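Local coordinates for protein S12 family peptidase (Streptomyces sp. 82F2, PDB 3WWX) that hydrolyses amide substrates with D-stereospecificity, probably through a serine nucleophile as in the related beta-lactamases and other S12 peptidases, at residues Thr196-Arg201 with Glu239-Ser244; His129-Trp134 with Val226-Pro231; Arg245-Phe250 with Ser321-Phe326; Ile54-Thr59 with Tyr158-Phe163. One frame throughout, in Å; residues are numbered along the deposited sequence.

Contact 1: residues Thr196-Arg201 with Glu239-Ser244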
loop_
_atom_site.group_PDB
_atom_site.type_symbol
_atom_site.label_atom_id
_atom_site.label_comp_id
_atom_site.label_asym_id
_atom_site.label_seq_id
_atom_site.Cartn_x
_atom_site.Cartn_y
_atom_site.Cartn_z
ATOM N N THR A 196 -0.289 4.967 -12.257
ATOM C CA THR A 196 -0.378 3.849 -13.175
ATOM C C THR A 196 -0.340 2.506 -12.453
ATOM O O THR A 196 0.106 2.392 -11.296
ATOM C CB THR A 196 0.748 3.881 -14.226
ATOM O OG1 THR A 196 2.010 3.843 -13.569
ATOM C CG2 THR A 196 0.683 5.134 -15.087
ATOM N N VAL A 197 -0.882 1.503 -13.138
ATOM C CA VAL A 197 -0.880 0.111 -12.709
ATOM C C VAL A 197 -0.027 -0.591 -13.761
ATOM O O VAL A 197 -0.522 -0.952 -14.833
ATOM C CB VAL A 197 -2.308 -0.480 -12.687
ATOM C CG1 VAL A 197 -2.314 -1.844 -12.068
ATOM C CG2 VAL A 197 -3.263 0.452 -11.942
ATOM N N PRO A 198 1.276 -0.718 -13.504
ATOM C CA PRO A 198 2.207 -1.128 -14.565
ATOM C C PRO A 198 2.131 -2.593 -15.017
ATOM O O PRO A 198 2.599 -2.921 -16.103
ATOM C CB PRO A 198 3.581 -0.838 -13.954
ATOM C CG PRO A 198 3.352 -0.878 -12.476
ATOM C CD PRO A 198 1.974 -0.319 -12.269
ATOM N N GLY A 199 1.565 -3.473 -14.204
ATOM C CA GLY A 199 1.450 -4.874 -14.607
ATOM C C GLY A 199 2.796 -5.558 -14.518
ATOM O O GLY A 199 3.319 -5.744 -13.415
ATOM N N THR A 200 3.347 -5.952 -15.655
ATOM C CA THR A 200 4.700 -6.521 -15.662
ATOM C C THR A 200 5.753 -5.531 -16.173
ATOM O O THR A 200 6.940 -5.858 -16.274
ATOM C CB THR A 200 4.760 -7.777 -16.486
ATOM O OG1 THR A 200 4.296 -7.425 -17.757
ATOM C CG2 THR A 200 3.830 -8.838 -15.941
ATOM N N ARG A 201 5.326 -4.322 -16.494
ATOM C CA ARG A 201 6.262 -3.321 -17.022
ATOM C C ARG A 201 7.247 -2.853 -15.957
ATOM O O ARG A 201 6.836 -2.530 -14.835
ATOM C CB ARG A 201 5.509 -2.111 -17.548
ATOM C CG ARG A 201 4.635 -2.426 -18.748
ATOM C CD ARG A 201 4.178 -1.185 -19.490
ATOM N NE ARG A 201 3.692 -0.112 -18.638
ATOM C CZ ARG A 201 2.435 0.040 -18.249
ATOM N NH1 ARG A 201 1.503 -0.837 -18.619
ATOM N NH2 ARG A 201 2.120 1.077 -17.462
ATOM N N GLU A 239 1.711 -2.960 -6.585
ATOM C CA GLU A 239 2.406 -2.633 -7.833
ATOM C C GLU A 239 2.349 -1.178 -8.304
ATOM O O GLU A 239 3.068 -0.834 -9.242
ATOM C CB GLU A 239 1.832 -3.468 -8.988
ATOM C CG GLU A 239 0.404 -3.144 -9.397
ATOM C CD GLU A 239 0.065 -3.787 -10.715
ATOM O OE1 GLU A 239 0.630 -3.334 -11.720
ATOM O OE2 GLU A 239 -0.758 -4.724 -10.714
ATOM N N MET A 240 1.465 -0.351 -7.738
ATOM C CA MET A 240 1.180 0.942 -8.385
ATOM C C MET A 240 2.327 1.950 -8.328
ATOM O O MET A 240 3.178 1.902 -7.444
ATOM C CB MET A 240 -0.115 1.534 -7.840
ATOM C CG MET A 240 -1.315 0.714 -8.281
ATOM S SD MET A 240 -2.882 1.268 -7.610
ATOM C CE MET A 240 -2.966 2.922 -8.322
ATOM N N ILE A 241 2.316 2.873 -9.288
ATOM C CA ILE A 241 3.242 3.996 -9.342
ATOM C C ILE A 241 2.421 5.266 -9.278
ATOM O O ILE A 241 1.362 5.333 -9.895
ATOM C CB ILE A 241 4.090 3.971 -10.638
ATOM C CG1 ILE A 241 4.887 2.655 -10.705
ATOM C CG2 ILE A 241 5.028 5.183 -10.704
ATOM C CD1 ILE A 241 5.576 2.396 -12.074
ATOM N N SER A 242 2.875 6.258 -8.513
ATOM C CA SER A 242 2.153 7.518 -8.408
ATOM C C SER A 242 3.132 8.634 -8.047
ATOM O O SER A 242 4.333 8.460 -8.073
ATOM C CB SER A 242 1.014 7.395 -7.385
ATOM O OG SER A 242 0.123 8.496 -7.464
ATOM N N ASP A 243 2.601 9.807 -7.738
ATOM C CA ASP A 243 3.402 10.898 -7.212
ATOM C C ASP A 243 2.728 11.446 -5.953
ATOM O O ASP A 243 1.685 10.950 -5.506
ATOM C CB ASP A 243 3.706 11.975 -8.264
ATOM C CG ASP A 243 2.521 12.863 -8.599
ATOM O OD1 ASP A 243 1.440 12.698 -8.016
ATOM O OD2 ASP A 243 2.698 13.725 -9.494
ATOM N N SER A 244 3.330 12.458 -5.359
ATOM C CA SER A 244 2.869 12.943 -4.064
ATOM C C SER A 244 1.624 13.814 -4.176
ATOM O O SER A 244 0.990 14.061 -3.171
ATOM C CB SER A 244 3.971 13.737 -3.380
ATOM O OG SER A 244 5.171 12.975 -3.271
#
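The carboxylate of E239 carries V197 over one face: V197 CG1 is about equally close to E239 CD (3.4 Å) and both oxygens. At the rim, G199 N donates to E239 OE1 at 2.7 Å, almost in line with the C-O bond (157° at the hydrogen). P198 comes in beside it; its ring slides past the E239 side chain in the opposite direction, CG resting 3.2 Å from E239 O. The second flat group, the R201 guanidinium, has P198 O over one face toward the rim, within loop 196-201. E239 CG, set between its backbone N and carbonyl carbon (chi1 68°), starts the extended chain that carries the carboxylate to G199 N. G199 is second in the type II' turn from P198 to R201, so the carboxylate holds that residue's N-H. Behind the turn, T196 and I241 form a single antiparallel hydrogen-bonded pair, T196 N to I241 O at 2.9 Å and I241 N to T196 O at 3.0 Å. The other E239 oxygen, OE2, bonds to Y178 OH, giving the buried carboxylate two donors. Helix 178-187 backs this loop, touching V197 and M240, while on the strand side M240 and S242 pair with V51 and Y49.

Contact 2: residues His129-Trp134 with Val226-Pro231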
loop_
_atom_site.group_PDB
_atom_site.type_symbol
_atom_site.label_atom_id
_atom_site.label_comp_id
_atom_site.label_asym_id
_atom_site.label_seq_id
_atom_site.Cartn_x
_atom_site.Cartn_y
_atom_site.Cartn_z
ATOM N N HIS A 129 16.478 -12.245 -10.619
ATOM C CA HIS A 129 15.040 -12.512 -10.784
ATOM C C HIS A 129 14.149 -11.285 -10.884
ATOM O O HIS A 129 12.936 -11.423 -11.044
ATOM C CB HIS A 129 14.573 -13.423 -9.644
ATOM C CG HIS A 129 15.215 -14.773 -9.676
ATOM N ND1 HIS A 129 14.881 -15.729 -10.611
ATOM C CD2 HIS A 129 16.187 -15.315 -8.907
ATOM C CE1 HIS A 129 15.614 -16.813 -10.407
ATOM N NE2 HIS A 129 16.416 -16.588 -9.384
ATOM N N ARG A 130 14.739 -10.091 -10.847
ATOM C CA ARG A 130 13.962 -8.856 -10.774
ATOM C C ARG A 130 12.942 -8.671 -11.865
ATOM O O ARG A 130 11.957 -7.960 -11.629
ATOM C CB ARG A 130 14.892 -7.642 -10.784
ATOM C CG ARG A 130 15.695 -7.521 -12.078
ATOM C CD ARG A 130 16.945 -6.688 -11.930
ATOM N NE ARG A 130 16.642 -5.292 -11.611
ATOM C CZ ARG A 130 17.527 -4.429 -11.132
ATOM N NH1 ARG A 130 18.776 -4.822 -10.924
ATOM N NH2 ARG A 130 17.167 -3.176 -10.851
ATOM N N TYR A 131 13.153 -9.258 -13.047
ATOM C CA TYR A 131 12.234 -9.058 -14.162
ATOM C C TYR A 131 11.294 -10.247 -14.396
ATOM O O TYR A 131 10.502 -10.232 -15.347
ATOM C CB TYR A 131 12.997 -8.697 -15.448
ATOM C CG TYR A 131 13.841 -7.453 -15.275
ATOM C CD1 TYR A 131 13.269 -6.250 -14.867
ATOM C CD2 TYR A 131 15.197 -7.463 -15.526
ATOM C CE1 TYR A 131 14.015 -5.114 -14.718
ATOM C CE2 TYR A 131 15.951 -6.317 -15.380
ATOM C CZ TYR A 131 15.367 -5.158 -14.950
ATOM O OH TYR A 131 16.114 -4.029 -14.778
ATOM N N ASP A 132 11.367 -11.249 -13.527
ATOM C CA ASP A 132 10.505 -12.437 -13.655
ATOM C C ASP A 132 9.036 -12.065 -13.451
ATOM O O ASP A 132 8.697 -11.189 -12.631
ATOM C CB ASP A 132 10.878 -13.494 -12.621
ATOM C CG ASP A 132 12.223 -14.146 -12.872
ATOM O OD1 ASP A 132 12.934 -13.796 -13.835
ATOM O OD2 ASP A 132 12.568 -14.990 -12.035
ATOM N N THR A 133 8.173 -12.715 -14.227
ATOM C CA THR A 133 6.740 -12.525 -14.111
ATOM C C THR A 133 6.137 -13.536 -13.166
ATOM O O THR A 133 6.341 -14.747 -13.315
ATOM C CB THR A 133 6.049 -12.614 -15.474
ATOM O OG1 THR A 133 6.460 -11.495 -16.267
ATOM C CG2 THR A 133 4.533 -12.583 -15.322
ATOM N N TRP A 134 5.392 -13.016 -12.198
ATOM C CA TRP A 134 4.676 -13.816 -11.221
ATOM C C TRP A 134 3.199 -13.635 -11.438
ATOM O O TRP A 134 2.679 -12.522 -11.289
ATOM C CB TRP A 134 4.998 -13.356 -9.794
ATOM C CG TRP A 134 6.437 -13.454 -9.430
ATOM C CD1 TRP A 134 7.424 -12.570 -9.758
ATOM C CD2 TRP A 134 7.059 -14.491 -8.681
ATOM N NE1 TRP A 134 8.622 -12.999 -9.256
ATOM C CE2 TRP A 134 8.426 -14.170 -8.578
ATOM C CE3 TRP A 134 6.587 -15.661 -8.069
ATOM C CZ2 TRP A 134 9.330 -14.987 -7.899
ATOM C CZ3 TRP A 134 7.481 -16.463 -7.404
ATOM C CH2 TRP A 134 8.835 -16.126 -7.319
ATOM N N VAL A 226 17.799 -0.167 -7.778
ATOM C CA VAL A 226 16.692 -1.087 -7.957
ATOM C C VAL A 226 15.498 -0.412 -8.627
ATOM O O VAL A 226 14.356 -0.858 -8.493
ATOM C CB VAL A 226 16.279 -1.755 -6.618
ATOM C CG1 VAL A 226 17.410 -2.550 -6.052
ATOM C CG2 VAL A 226 15.792 -0.732 -5.598
ATOM N N SER A 227 15.766 0.646 -9.381
ATOM C CA SER A 227 14.690 1.419 -9.993
ATOM C C SER A 227 13.774 0.551 -10.841
ATOM O O SER A 227 12.549 0.685 -10.769
ATOM C CB SER A 227 15.263 2.564 -10.831
ATOM O OG SER A 227 16.131 3.396 -10.062
ATOM N N THR A 228 14.364 -0.321 -11.653
ATOM C CA THR A 228 13.594 -1.157 -12.558
ATOM C C THR A 228 13.403 -2.574 -12.014
ATOM O O THR A 228 14.337 -3.213 -11.561
ATOM C CB THR A 228 14.250 -1.234 -13.939
ATOM O OG1 THR A 228 15.591 -1.727 -13.808
ATOM C CG2 THR A 228 14.280 0.138 -14.582
ATOM N N LEU A 229 12.161 -3.029 -12.071
ATOM C CA LEU A 229 11.775 -4.369 -11.612
ATOM C C LEU A 229 10.385 -4.660 -12.168
ATOM O O LEU A 229 9.631 -3.737 -12.472
ATOM C CB LEU A 229 11.773 -4.464 -10.063
ATOM C CG LEU A 229 10.873 -3.491 -9.280
ATOM C CD1 LEU A 229 9.427 -3.995 -9.155
ATOM C CD2 LEU A 229 11.468 -3.235 -7.913
ATOM N N ASN A 230 10.067 -5.943 -12.283
ATOM C CA ASN A 230 8.748 -6.412 -12.692
ATOM C C ASN A 230 7.811 -6.377 -11.484
ATOM O O ASN A 230 8.013 -7.130 -10.532
ATOM C CB ASN A 230 8.867 -7.835 -13.243
ATOM C CG ASN A 230 7.573 -8.368 -13.823
ATOM O OD1 ASN A 230 6.471 -8.125 -13.302
ATOM N ND2 ASN A 230 7.694 -9.131 -14.907
ATOM N N PRO A 231 6.801 -5.483 -11.493
ATOM C CA PRO A 231 5.989 -5.277 -10.288
ATOM C C PRO A 231 4.991 -6.379 -9.991
ATOM O O PRO A 231 4.258 -6.258 -8.988
ATOM C CB PRO A 231 5.226 -3.978 -10.588
ATOM C CG PRO A 231 5.845 -3.400 -11.775
ATOM C CD PRO A 231 6.496 -4.486 -12.530
HETATM O O HOH W 1 10.449 -8.255 -9.412
#
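R130, Y131 and T133, in and just after the type I turn H129-D132, grip T228 and N230 of the loop that follows strand 224-225. This is a contact between two loops near the diamine pocket: the V226 side chain is about 7 Å from the bound octane 1,8-diamine. The touching parts, 130-133 and 226-230, run 7° apart in direction. R130 meets T228 O side-on, with NE at 3.1 Å and NH2 at 2.9 Å; the oxygen lies in the guanidinium plane, and NH2 has a second partner in D225 O. The Y131 ring lies with R130 CG over its centre, and its OH bonds to T228 OG1 at 2.6 Å. The other end turns on N230, whose backbone N donates to R130 O at 2.8 Å with an angle of 175°. N230 CG is anti to the backbone N (chi1 -174°), which points it to the turn. ND2 bonds to Y131 O, at 3.0 Å and from well above the carbonyl plane, and to T133 OG1 at 3.0 Å. The amide's OD1 takes S232 OG, which settles how the amide is turned. A water donates to both R130 O and N230 O, and H129 ND1 braces the turn by bonding to D132 OD2 at 2.8 Å. Apart from the arginine the partners across the contact are neutral: carbonyls, hydroxyls, the N230 backbone N-H and its side-chain amide. It rests on directed hydrogen bonds with no salt bridge; the R130 guanidinium, donating to T228 O and D225 O, would probably polarise both carbonyls.

Contact 3: residues Arg245-Phe250 with Ser321-Phe326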
loop_
_atom_site.group_PDB
_atom_site.type_symbol
_atom_site.label_atom_id
_atom_site.label_comp_id
_atom_site.label_asym_id
_atom_site.label_seq_id
_atom_site.Cartn_x
_atom_site.Cartn_y
_atom_site.Cartn_z
ATOM N N ARG A 245 1.307 14.268 -5.378
ATOM C CA ARG A 245 0.071 15.012 -5.633
ATOM C C ARG A 245 -1.121 14.064 -5.781
ATOM O O ARG A 245 -2.123 14.179 -5.062
ATOM C CB ARG A 245 0.211 15.848 -6.895
ATOM C CG ARG A 245 -0.981 16.742 -7.191
ATOM C CD ARG A 245 -0.798 17.546 -8.449
ATOM N NE ARG A 245 -1.911 18.480 -8.625
ATOM C CZ ARG A 245 -1.992 19.377 -9.603
ATOM N NH1 ARG A 245 -1.021 19.476 -10.503
ATOM N NH2 ARG A 245 -3.047 20.180 -9.681
ATOM N N ASP A 246 -1.008 13.101 -6.692
ATOM C CA ASP A 246 -2.100 12.180 -6.953
ATOM C C ASP A 246 -2.458 11.385 -5.703
ATOM O O ASP A 246 -3.615 11.076 -5.478
ATOM C CB ASP A 246 -1.719 11.194 -8.050
ATOM C CG ASP A 246 -1.843 11.773 -9.456
ATOM O OD1 ASP A 246 -2.048 13.000 -9.622
ATOM O OD2 ASP A 246 -1.704 10.967 -10.413
ATOM N N LEU A 247 -1.462 11.014 -4.902
ATOM C CA LEU A 247 -1.790 10.235 -3.710
ATOM C C LEU A 247 -2.675 11.035 -2.762
ATOM O O LEU A 247 -3.600 10.489 -2.158
ATOM C CB LEU A 247 -0.546 9.718 -2.995
ATOM C CG LEU A 247 0.179 8.572 -3.694
ATOM C CD1 LEU A 247 1.413 8.232 -2.884
ATOM C CD2 LEU A 247 -0.699 7.352 -3.878
ATOM N N GLN A 248 -2.391 12.331 -2.646
ATOM C CA GLN A 248 -3.251 13.191 -1.839
ATOM C C GLN A 248 -4.645 13.303 -2.452
ATOM O O GLN A 248 -5.656 13.191 -1.750
ATOM C CB GLN A 248 -2.662 14.584 -1.693
ATOM C CG GLN A 248 -1.410 14.653 -0.878
ATOM C CD GLN A 248 -0.928 16.065 -0.823
ATOM O OE1 GLN A 248 -1.429 16.869 -0.024
ATOM N NE2 GLN A 248 -0.039 16.415 -1.726
ATOM N N THR A 249 -4.717 13.515 -3.760
ATOM C CA THR A 249 -6.026 13.606 -4.420
ATOM C C THR A 249 -6.888 12.377 -4.107
ATOM O O THR A 249 -8.081 12.465 -3.778
ATOM C CB THR A 249 -5.842 13.745 -5.930
ATOM O OG1 THR A 249 -5.056 14.920 -6.172
ATOM C CG2 THR A 249 -7.192 13.840 -6.645
ATOM N N PHE A 250 -6.259 11.215 -4.183
ATOM C CA PHE A 250 -6.948 9.966 -3.923
ATOM C C PHE A 250 -7.403 9.846 -2.465
ATOM O O PHE A 250 -8.600 9.631 -2.201
ATOM C CB PHE A 250 -6.061 8.765 -4.290
ATOM C CG PHE A 250 -6.618 7.442 -3.800
ATOM C CD1 PHE A 250 -7.806 6.934 -4.320
ATOM C CD2 PHE A 250 -5.959 6.710 -2.812
ATOM C CE1 PHE A 250 -8.317 5.737 -3.861
ATOM C CE2 PHE A 250 -6.472 5.509 -2.361
ATOM C CZ PHE A 250 -7.662 5.026 -2.891
ATOM N N SER A 321 -3.987 16.740 4.013
ATOM C CA SER A 321 -3.310 15.582 3.421
ATOM C C SER A 321 -1.793 15.745 3.337
ATOM O O SER A 321 -1.254 16.859 3.349
ATOM C CB SER A 321 -3.868 15.331 2.023
ATOM O OG SER A 321 -3.736 16.471 1.211
ATOM N N LEU A 322 -1.134 14.591 3.196
ATOM C CA LEU A 322 0.311 14.495 3.074
ATOM C C LEU A 322 0.635 13.238 2.281
ATOM O O LEU A 322 0.010 12.205 2.488
ATOM C CB LEU A 322 0.925 14.384 4.461
ATOM C CG LEU A 322 2.421 14.012 4.571
ATOM C CD1 LEU A 322 3.325 15.121 4.075
ATOM C CD2 LEU A 322 2.779 13.625 6.026
ATOM N N ALA A 323 1.628 13.308 1.407
ATOM C CA ALA A 323 2.157 12.087 0.775
ATOM C C ALA A 323 3.610 12.318 0.469
ATOM O O ALA A 323 4.035 13.448 0.262
ATOM C CB ALA A 323 1.387 11.738 -0.496
ATOM N N GLY A 324 4.392 11.253 0.442
ATOM C CA GLY A 324 5.805 11.411 0.137
ATOM C C GLY A 324 6.537 10.103 -0.006
ATOM O O GLY A 324 5.960 9.027 0.126
ATOM N N ASN A 325 7.845 10.214 -0.221
ATOM C CA ASN A 325 8.664 9.058 -0.567
ATOM C C ASN A 325 10.121 9.254 -0.192
ATOM O O ASN A 325 10.679 10.352 -0.386
ATOM C CB ASN A 325 8.554 8.774 -2.073
ATOM C CG ASN A 325 9.307 7.514 -2.489
ATOM O OD1 ASN A 325 10.408 7.571 -3.047
ATOM N ND2 ASN A 325 8.723 6.357 -2.210
ATOM N N PHE A 326 10.727 8.178 0.297
ATOM C CA PHE A 326 12.173 8.066 0.434
ATOM C C PHE A 326 12.654 7.045 -0.580
ATOM O O PHE A 326 12.062 5.969 -0.703
ATOM C CB PHE A 326 12.551 7.536 1.822
ATOM C CG PHE A 326 12.044 8.365 2.984
ATOM C CD1 PHE A 326 11.885 9.733 2.882
ATOM C CD2 PHE A 326 11.780 7.751 4.185
ATOM C CE1 PHE A 326 11.442 10.476 3.965
ATOM C CE2 PHE A 326 11.339 8.491 5.289
ATOM C CZ PHE A 326 11.178 9.853 5.165
#
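Q248 and S321 meet through side-chain oxygens, S321 OG donating to Q248 OE1 at 2.6 Å. The hydroxyl lies in the amide plane and on a lone pair, the C=O to donor angle being 124°. Q248 CG is anti to the carbonyl carbon and the chain is extended at chi2, carrying CD away from the helix; S321 OG sits between its backbone N and carbonyl carbon (chi1 57°), facing the helix. Neither polar group depends on the other alone: Q248 NE2 donates back to S244 O one turn earlier, which fixes the amide's rotation, and S321 OG also bonds to R252 NH1, whose charge probably strengthens the hydroxyl as a donor. Beside this bond the packing is apolar. A323 CB lies 3.7 Å from L247 CB and 4.1 Å from Q248 CG, so the methyl group touches the chain stems of both helix residues. The axes of 245-250 and 321-326 approach to 7.3 Å at 145°, a roughly antiparallel packing of helix on sheet. S321 and A323 point to this helix while L322 points away, meeting helix 334-343; strands 24-31 and 308-315 flank the segment within the sheet, giving the helix-sheet-helix layering of the beta-lactamase fold.

Contact 4: residues Ile54-Thr59 with Tyr158-Phe163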
loop_
_atom_site.group_PDB
_atom_site.type_symbol
_atom_site.label_atom_id
_atom_site.label_comp_id
_atom_site.label_asym_id
_atom_site.label_seq_id
_atom_site.Cartn_x
_atom_site.Cartn_y
_atom_site.Cartn_z
ATOM N N ILE A 54 0.593 0.928 -0.501
ATOM C CA ILE A 54 -0.489 1.885 -0.704
ATOM C C ILE A 54 -1.486 1.396 -1.766
ATOM O O ILE A 54 -2.680 1.727 -1.728
ATOM C CB ILE A 54 0.113 3.260 -1.015
ATOM C CG1 ILE A 54 0.597 3.919 0.274
ATOM C CG2 ILE A 54 -0.868 4.172 -1.759
ATOM C CD1 ILE A 54 1.559 5.072 0.038
ATOM N N THR A 55 -1.005 0.571 -2.693
ATOM C CA THR A 55 -1.871 -0.052 -3.689
ATOM C C THR A 55 -3.064 -0.723 -3.041
ATOM O O THR A 55 -4.168 -0.741 -3.602
ATOM C CB THR A 55 -1.085 -1.105 -4.482
ATOM O OG1 THR A 55 0.045 -0.496 -5.130
ATOM C CG2 THR A 55 -1.950 -1.792 -5.529
ATOM N N LYS A 56 -2.864 -1.287 -1.854
ATOM C CA LYS A 56 -3.935 -1.982 -1.157
ATOM C C LYS A 56 -5.177 -1.115 -0.974
ATOM O O LYS A 56 -6.285 -1.628 -0.997
ATOM C CB LYS A 56 -3.462 -2.476 0.199
ATOM C CG LYS A 56 -2.465 -3.610 0.119
ATOM C CD LYS A 56 -2.191 -4.208 1.493
ATOM C CE LYS A 56 -1.262 -5.410 1.419
ATOM N NZ LYS A 56 0.104 -5.060 0.998
ATOM N N THR A 57 -5.012 0.185 -0.741
ATOM C CA THR A 57 -6.187 1.026 -0.550
ATOM C C THR A 57 -7.007 1.100 -1.836
ATOM O O THR A 57 -8.245 1.121 -1.793
ATOM C CB THR A 57 -5.793 2.427 -0.102
ATOM O OG1 THR A 57 -4.876 2.346 0.987
ATOM C CG2 THR A 57 -7.026 3.197 0.327
ATOM N N PHE A 58 -6.326 1.134 -2.982
ATOM C CA PHE A 58 -7.019 1.127 -4.270
ATOM C C PHE A 58 -7.785 -0.184 -4.455
ATOM O O PHE A 58 -8.952 -0.198 -4.838
ATOM C CB PHE A 58 -6.036 1.337 -5.420
ATOM C CG PHE A 58 -5.437 2.720 -5.462
ATOM C CD1 PHE A 58 -4.314 3.024 -4.705
ATOM C CD2 PHE A 58 -5.977 3.709 -6.259
ATOM C CE1 PHE A 58 -3.737 4.290 -4.734
ATOM C CE2 PHE A 58 -5.402 4.993 -6.278
ATOM C CZ PHE A 58 -4.286 5.272 -5.531
ATOM N N THR A 59 -7.131 -1.300 -4.187
ATOM C CA THR A 59 -7.767 -2.600 -4.293
ATOM C C THR A 59 -9.011 -2.715 -3.413
ATOM O O THR A 59 -10.079 -3.171 -3.878
ATOM C CB THR A 59 -6.731 -3.681 -3.940
ATOM O OG1 THR A 59 -5.639 -3.555 -4.855
ATOM C CG2 THR A 59 -7.313 -5.080 -4.001
ATOM N N TYR A 158 -0.332 -8.810 9.032
ATOM C CA TYR A 158 -0.264 -8.245 7.699
ATOM C C TYR A 158 0.230 -9.289 6.723
ATOM O O TYR A 158 1.326 -9.833 6.901
ATOM C CB TYR A 158 0.689 -7.066 7.721
ATOM C CG TYR A 158 0.629 -6.190 6.511
ATOM C CD1 TYR A 158 1.349 -6.503 5.379
ATOM C CD2 TYR A 158 -0.124 -5.033 6.515
ATOM C CE1 TYR A 158 1.319 -5.668 4.262
ATOM C CE2 TYR A 158 -0.155 -4.195 5.414
ATOM C CZ TYR A 158 0.573 -4.514 4.305
ATOM O OH TYR A 158 0.574 -3.702 3.205
ATOM N N SER A 159 -0.557 -9.549 5.680
ATOM C CA SER A 159 -0.203 -10.570 4.698
ATOM C C SER A 159 -0.485 -10.106 3.279
ATOM O O SER A 159 -1.608 -9.712 2.946
ATOM C CB SER A 159 -0.988 -11.859 4.959
ATOM O OG SER A 159 -0.766 -12.768 3.899
ATOM N N ASN A 160 0.551 -10.136 2.456
ATOM C CA ASN A 160 0.409 -9.673 1.086
ATOM C C ASN A 160 -0.477 -10.613 0.284
ATOM O O ASN A 160 -1.123 -10.187 -0.675
ATOM C CB ASN A 160 1.797 -9.505 0.480
ATOM C CG ASN A 160 2.523 -8.333 1.084
ATOM O OD1 ASN A 160 1.991 -7.227 1.097
ATOM N ND2 ASN A 160 3.670 -8.574 1.682
ATOM N N THR A 161 -0.537 -11.888 0.674
ATOM C CA THR A 161 -1.391 -12.845 -0.028
ATOM C C THR A 161 -2.840 -12.403 0.037
ATOM O O THR A 161 -3.611 -12.626 -0.900
ATOM C CB THR A 161 -1.284 -14.242 0.588
ATOM O OG1 THR A 161 0.096 -14.523 0.839
ATOM C CG2 THR A 161 -1.844 -15.289 -0.373
ATOM N N ASN A 162 -3.217 -11.745 1.119
ATOM C CA ASN A 162 -4.597 -11.301 1.261
ATOM C C ASN A 162 -5.023 -10.411 0.125
ATOM O O ASN A 162 -6.155 -10.539 -0.347
ATOM C CB ASN A 162 -4.794 -10.562 2.569
ATOM C CG ASN A 162 -4.873 -11.500 3.748
ATOM O OD1 ASN A 162 -5.376 -12.617 3.616
ATOM N ND2 ASN A 162 -4.400 -11.059 4.895
ATOM N N PHE A 163 -4.138 -9.525 -0.330
ATOM C CA PHE A 163 -4.512 -8.583 -1.383
ATOM C C PHE A 163 -4.280 -9.110 -2.782
ATOM O O PHE A 163 -4.969 -8.683 -3.700
ATOM C CB PHE A 163 -3.912 -7.206 -1.135
ATOM C CG PHE A 163 -4.732 -6.409 -0.149
ATOM C CD1 PHE A 163 -4.726 -6.740 1.202
ATOM C CD2 PHE A 163 -5.536 -5.370 -0.568
ATOM C CE1 PHE A 163 -5.514 -6.068 2.108
ATOM C CE2 PHE A 163 -6.323 -4.682 0.350
ATOM C CZ PHE A 163 -6.308 -5.028 1.688
#
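K56 and Y158 reach toward each other tip to tip, NZ donating to the phenol OH at 2.6 Å. N160 comes in at about a right angle to the lysine, and its OD1 accepts from NZ at 2.9 Å nearly along the C=O axis (164°). The bend at K56 chi4 (67°) places NZ between these two acceptors, after a chain that is otherwise extended. The aliphatic part lies across F163, again at about a right angle: K56 CD stands over one face, 3.7 Å from the ring centroid and 16° off its normal, a CH-pi contact. T59 approaches the same ring obliquely, with its CB at the edge and CG2 3.9 Å from CD2; its hydroxyl instead bonds to A236 O. K56 follows S53 in the spacing of the SxxK motif, and Y158 and N160 match the YxN motif known from class C beta-lactamases and S12 peptidases. The contact is consistent with the core of that active site, where Y158 also touches S53. It joins the start of helix 55-68 to the start of helix 160-174, with H301 of strand 297-305 against I54 and Y158, helix 178-187 against F58 and T59, and helix 244-255 beside I54 and T57.

How the contacts relate
From the N terminus, contact 4 opens at 54-59 and closes at 158-163, joining the starts of helices 55-68 and 160-174. Contact 2 opens inside that loop, at 129-134, but closes only at 226-231, so the two cross. Contact 1 opens at 196-201 and closes at 239-244, crossing contact 2, which it touches through P198 and P231 (CG to CG 3.6 Å). Contact 3 follows in series, its helix coming directly after strand 241-242, and closes on strand 320-326. Contact 1 touches contact 4 through M240 and T55. Contact 3 reaches contact 4 through L247 and I54, and through F250 and F58, tying the large sheet to the helical region.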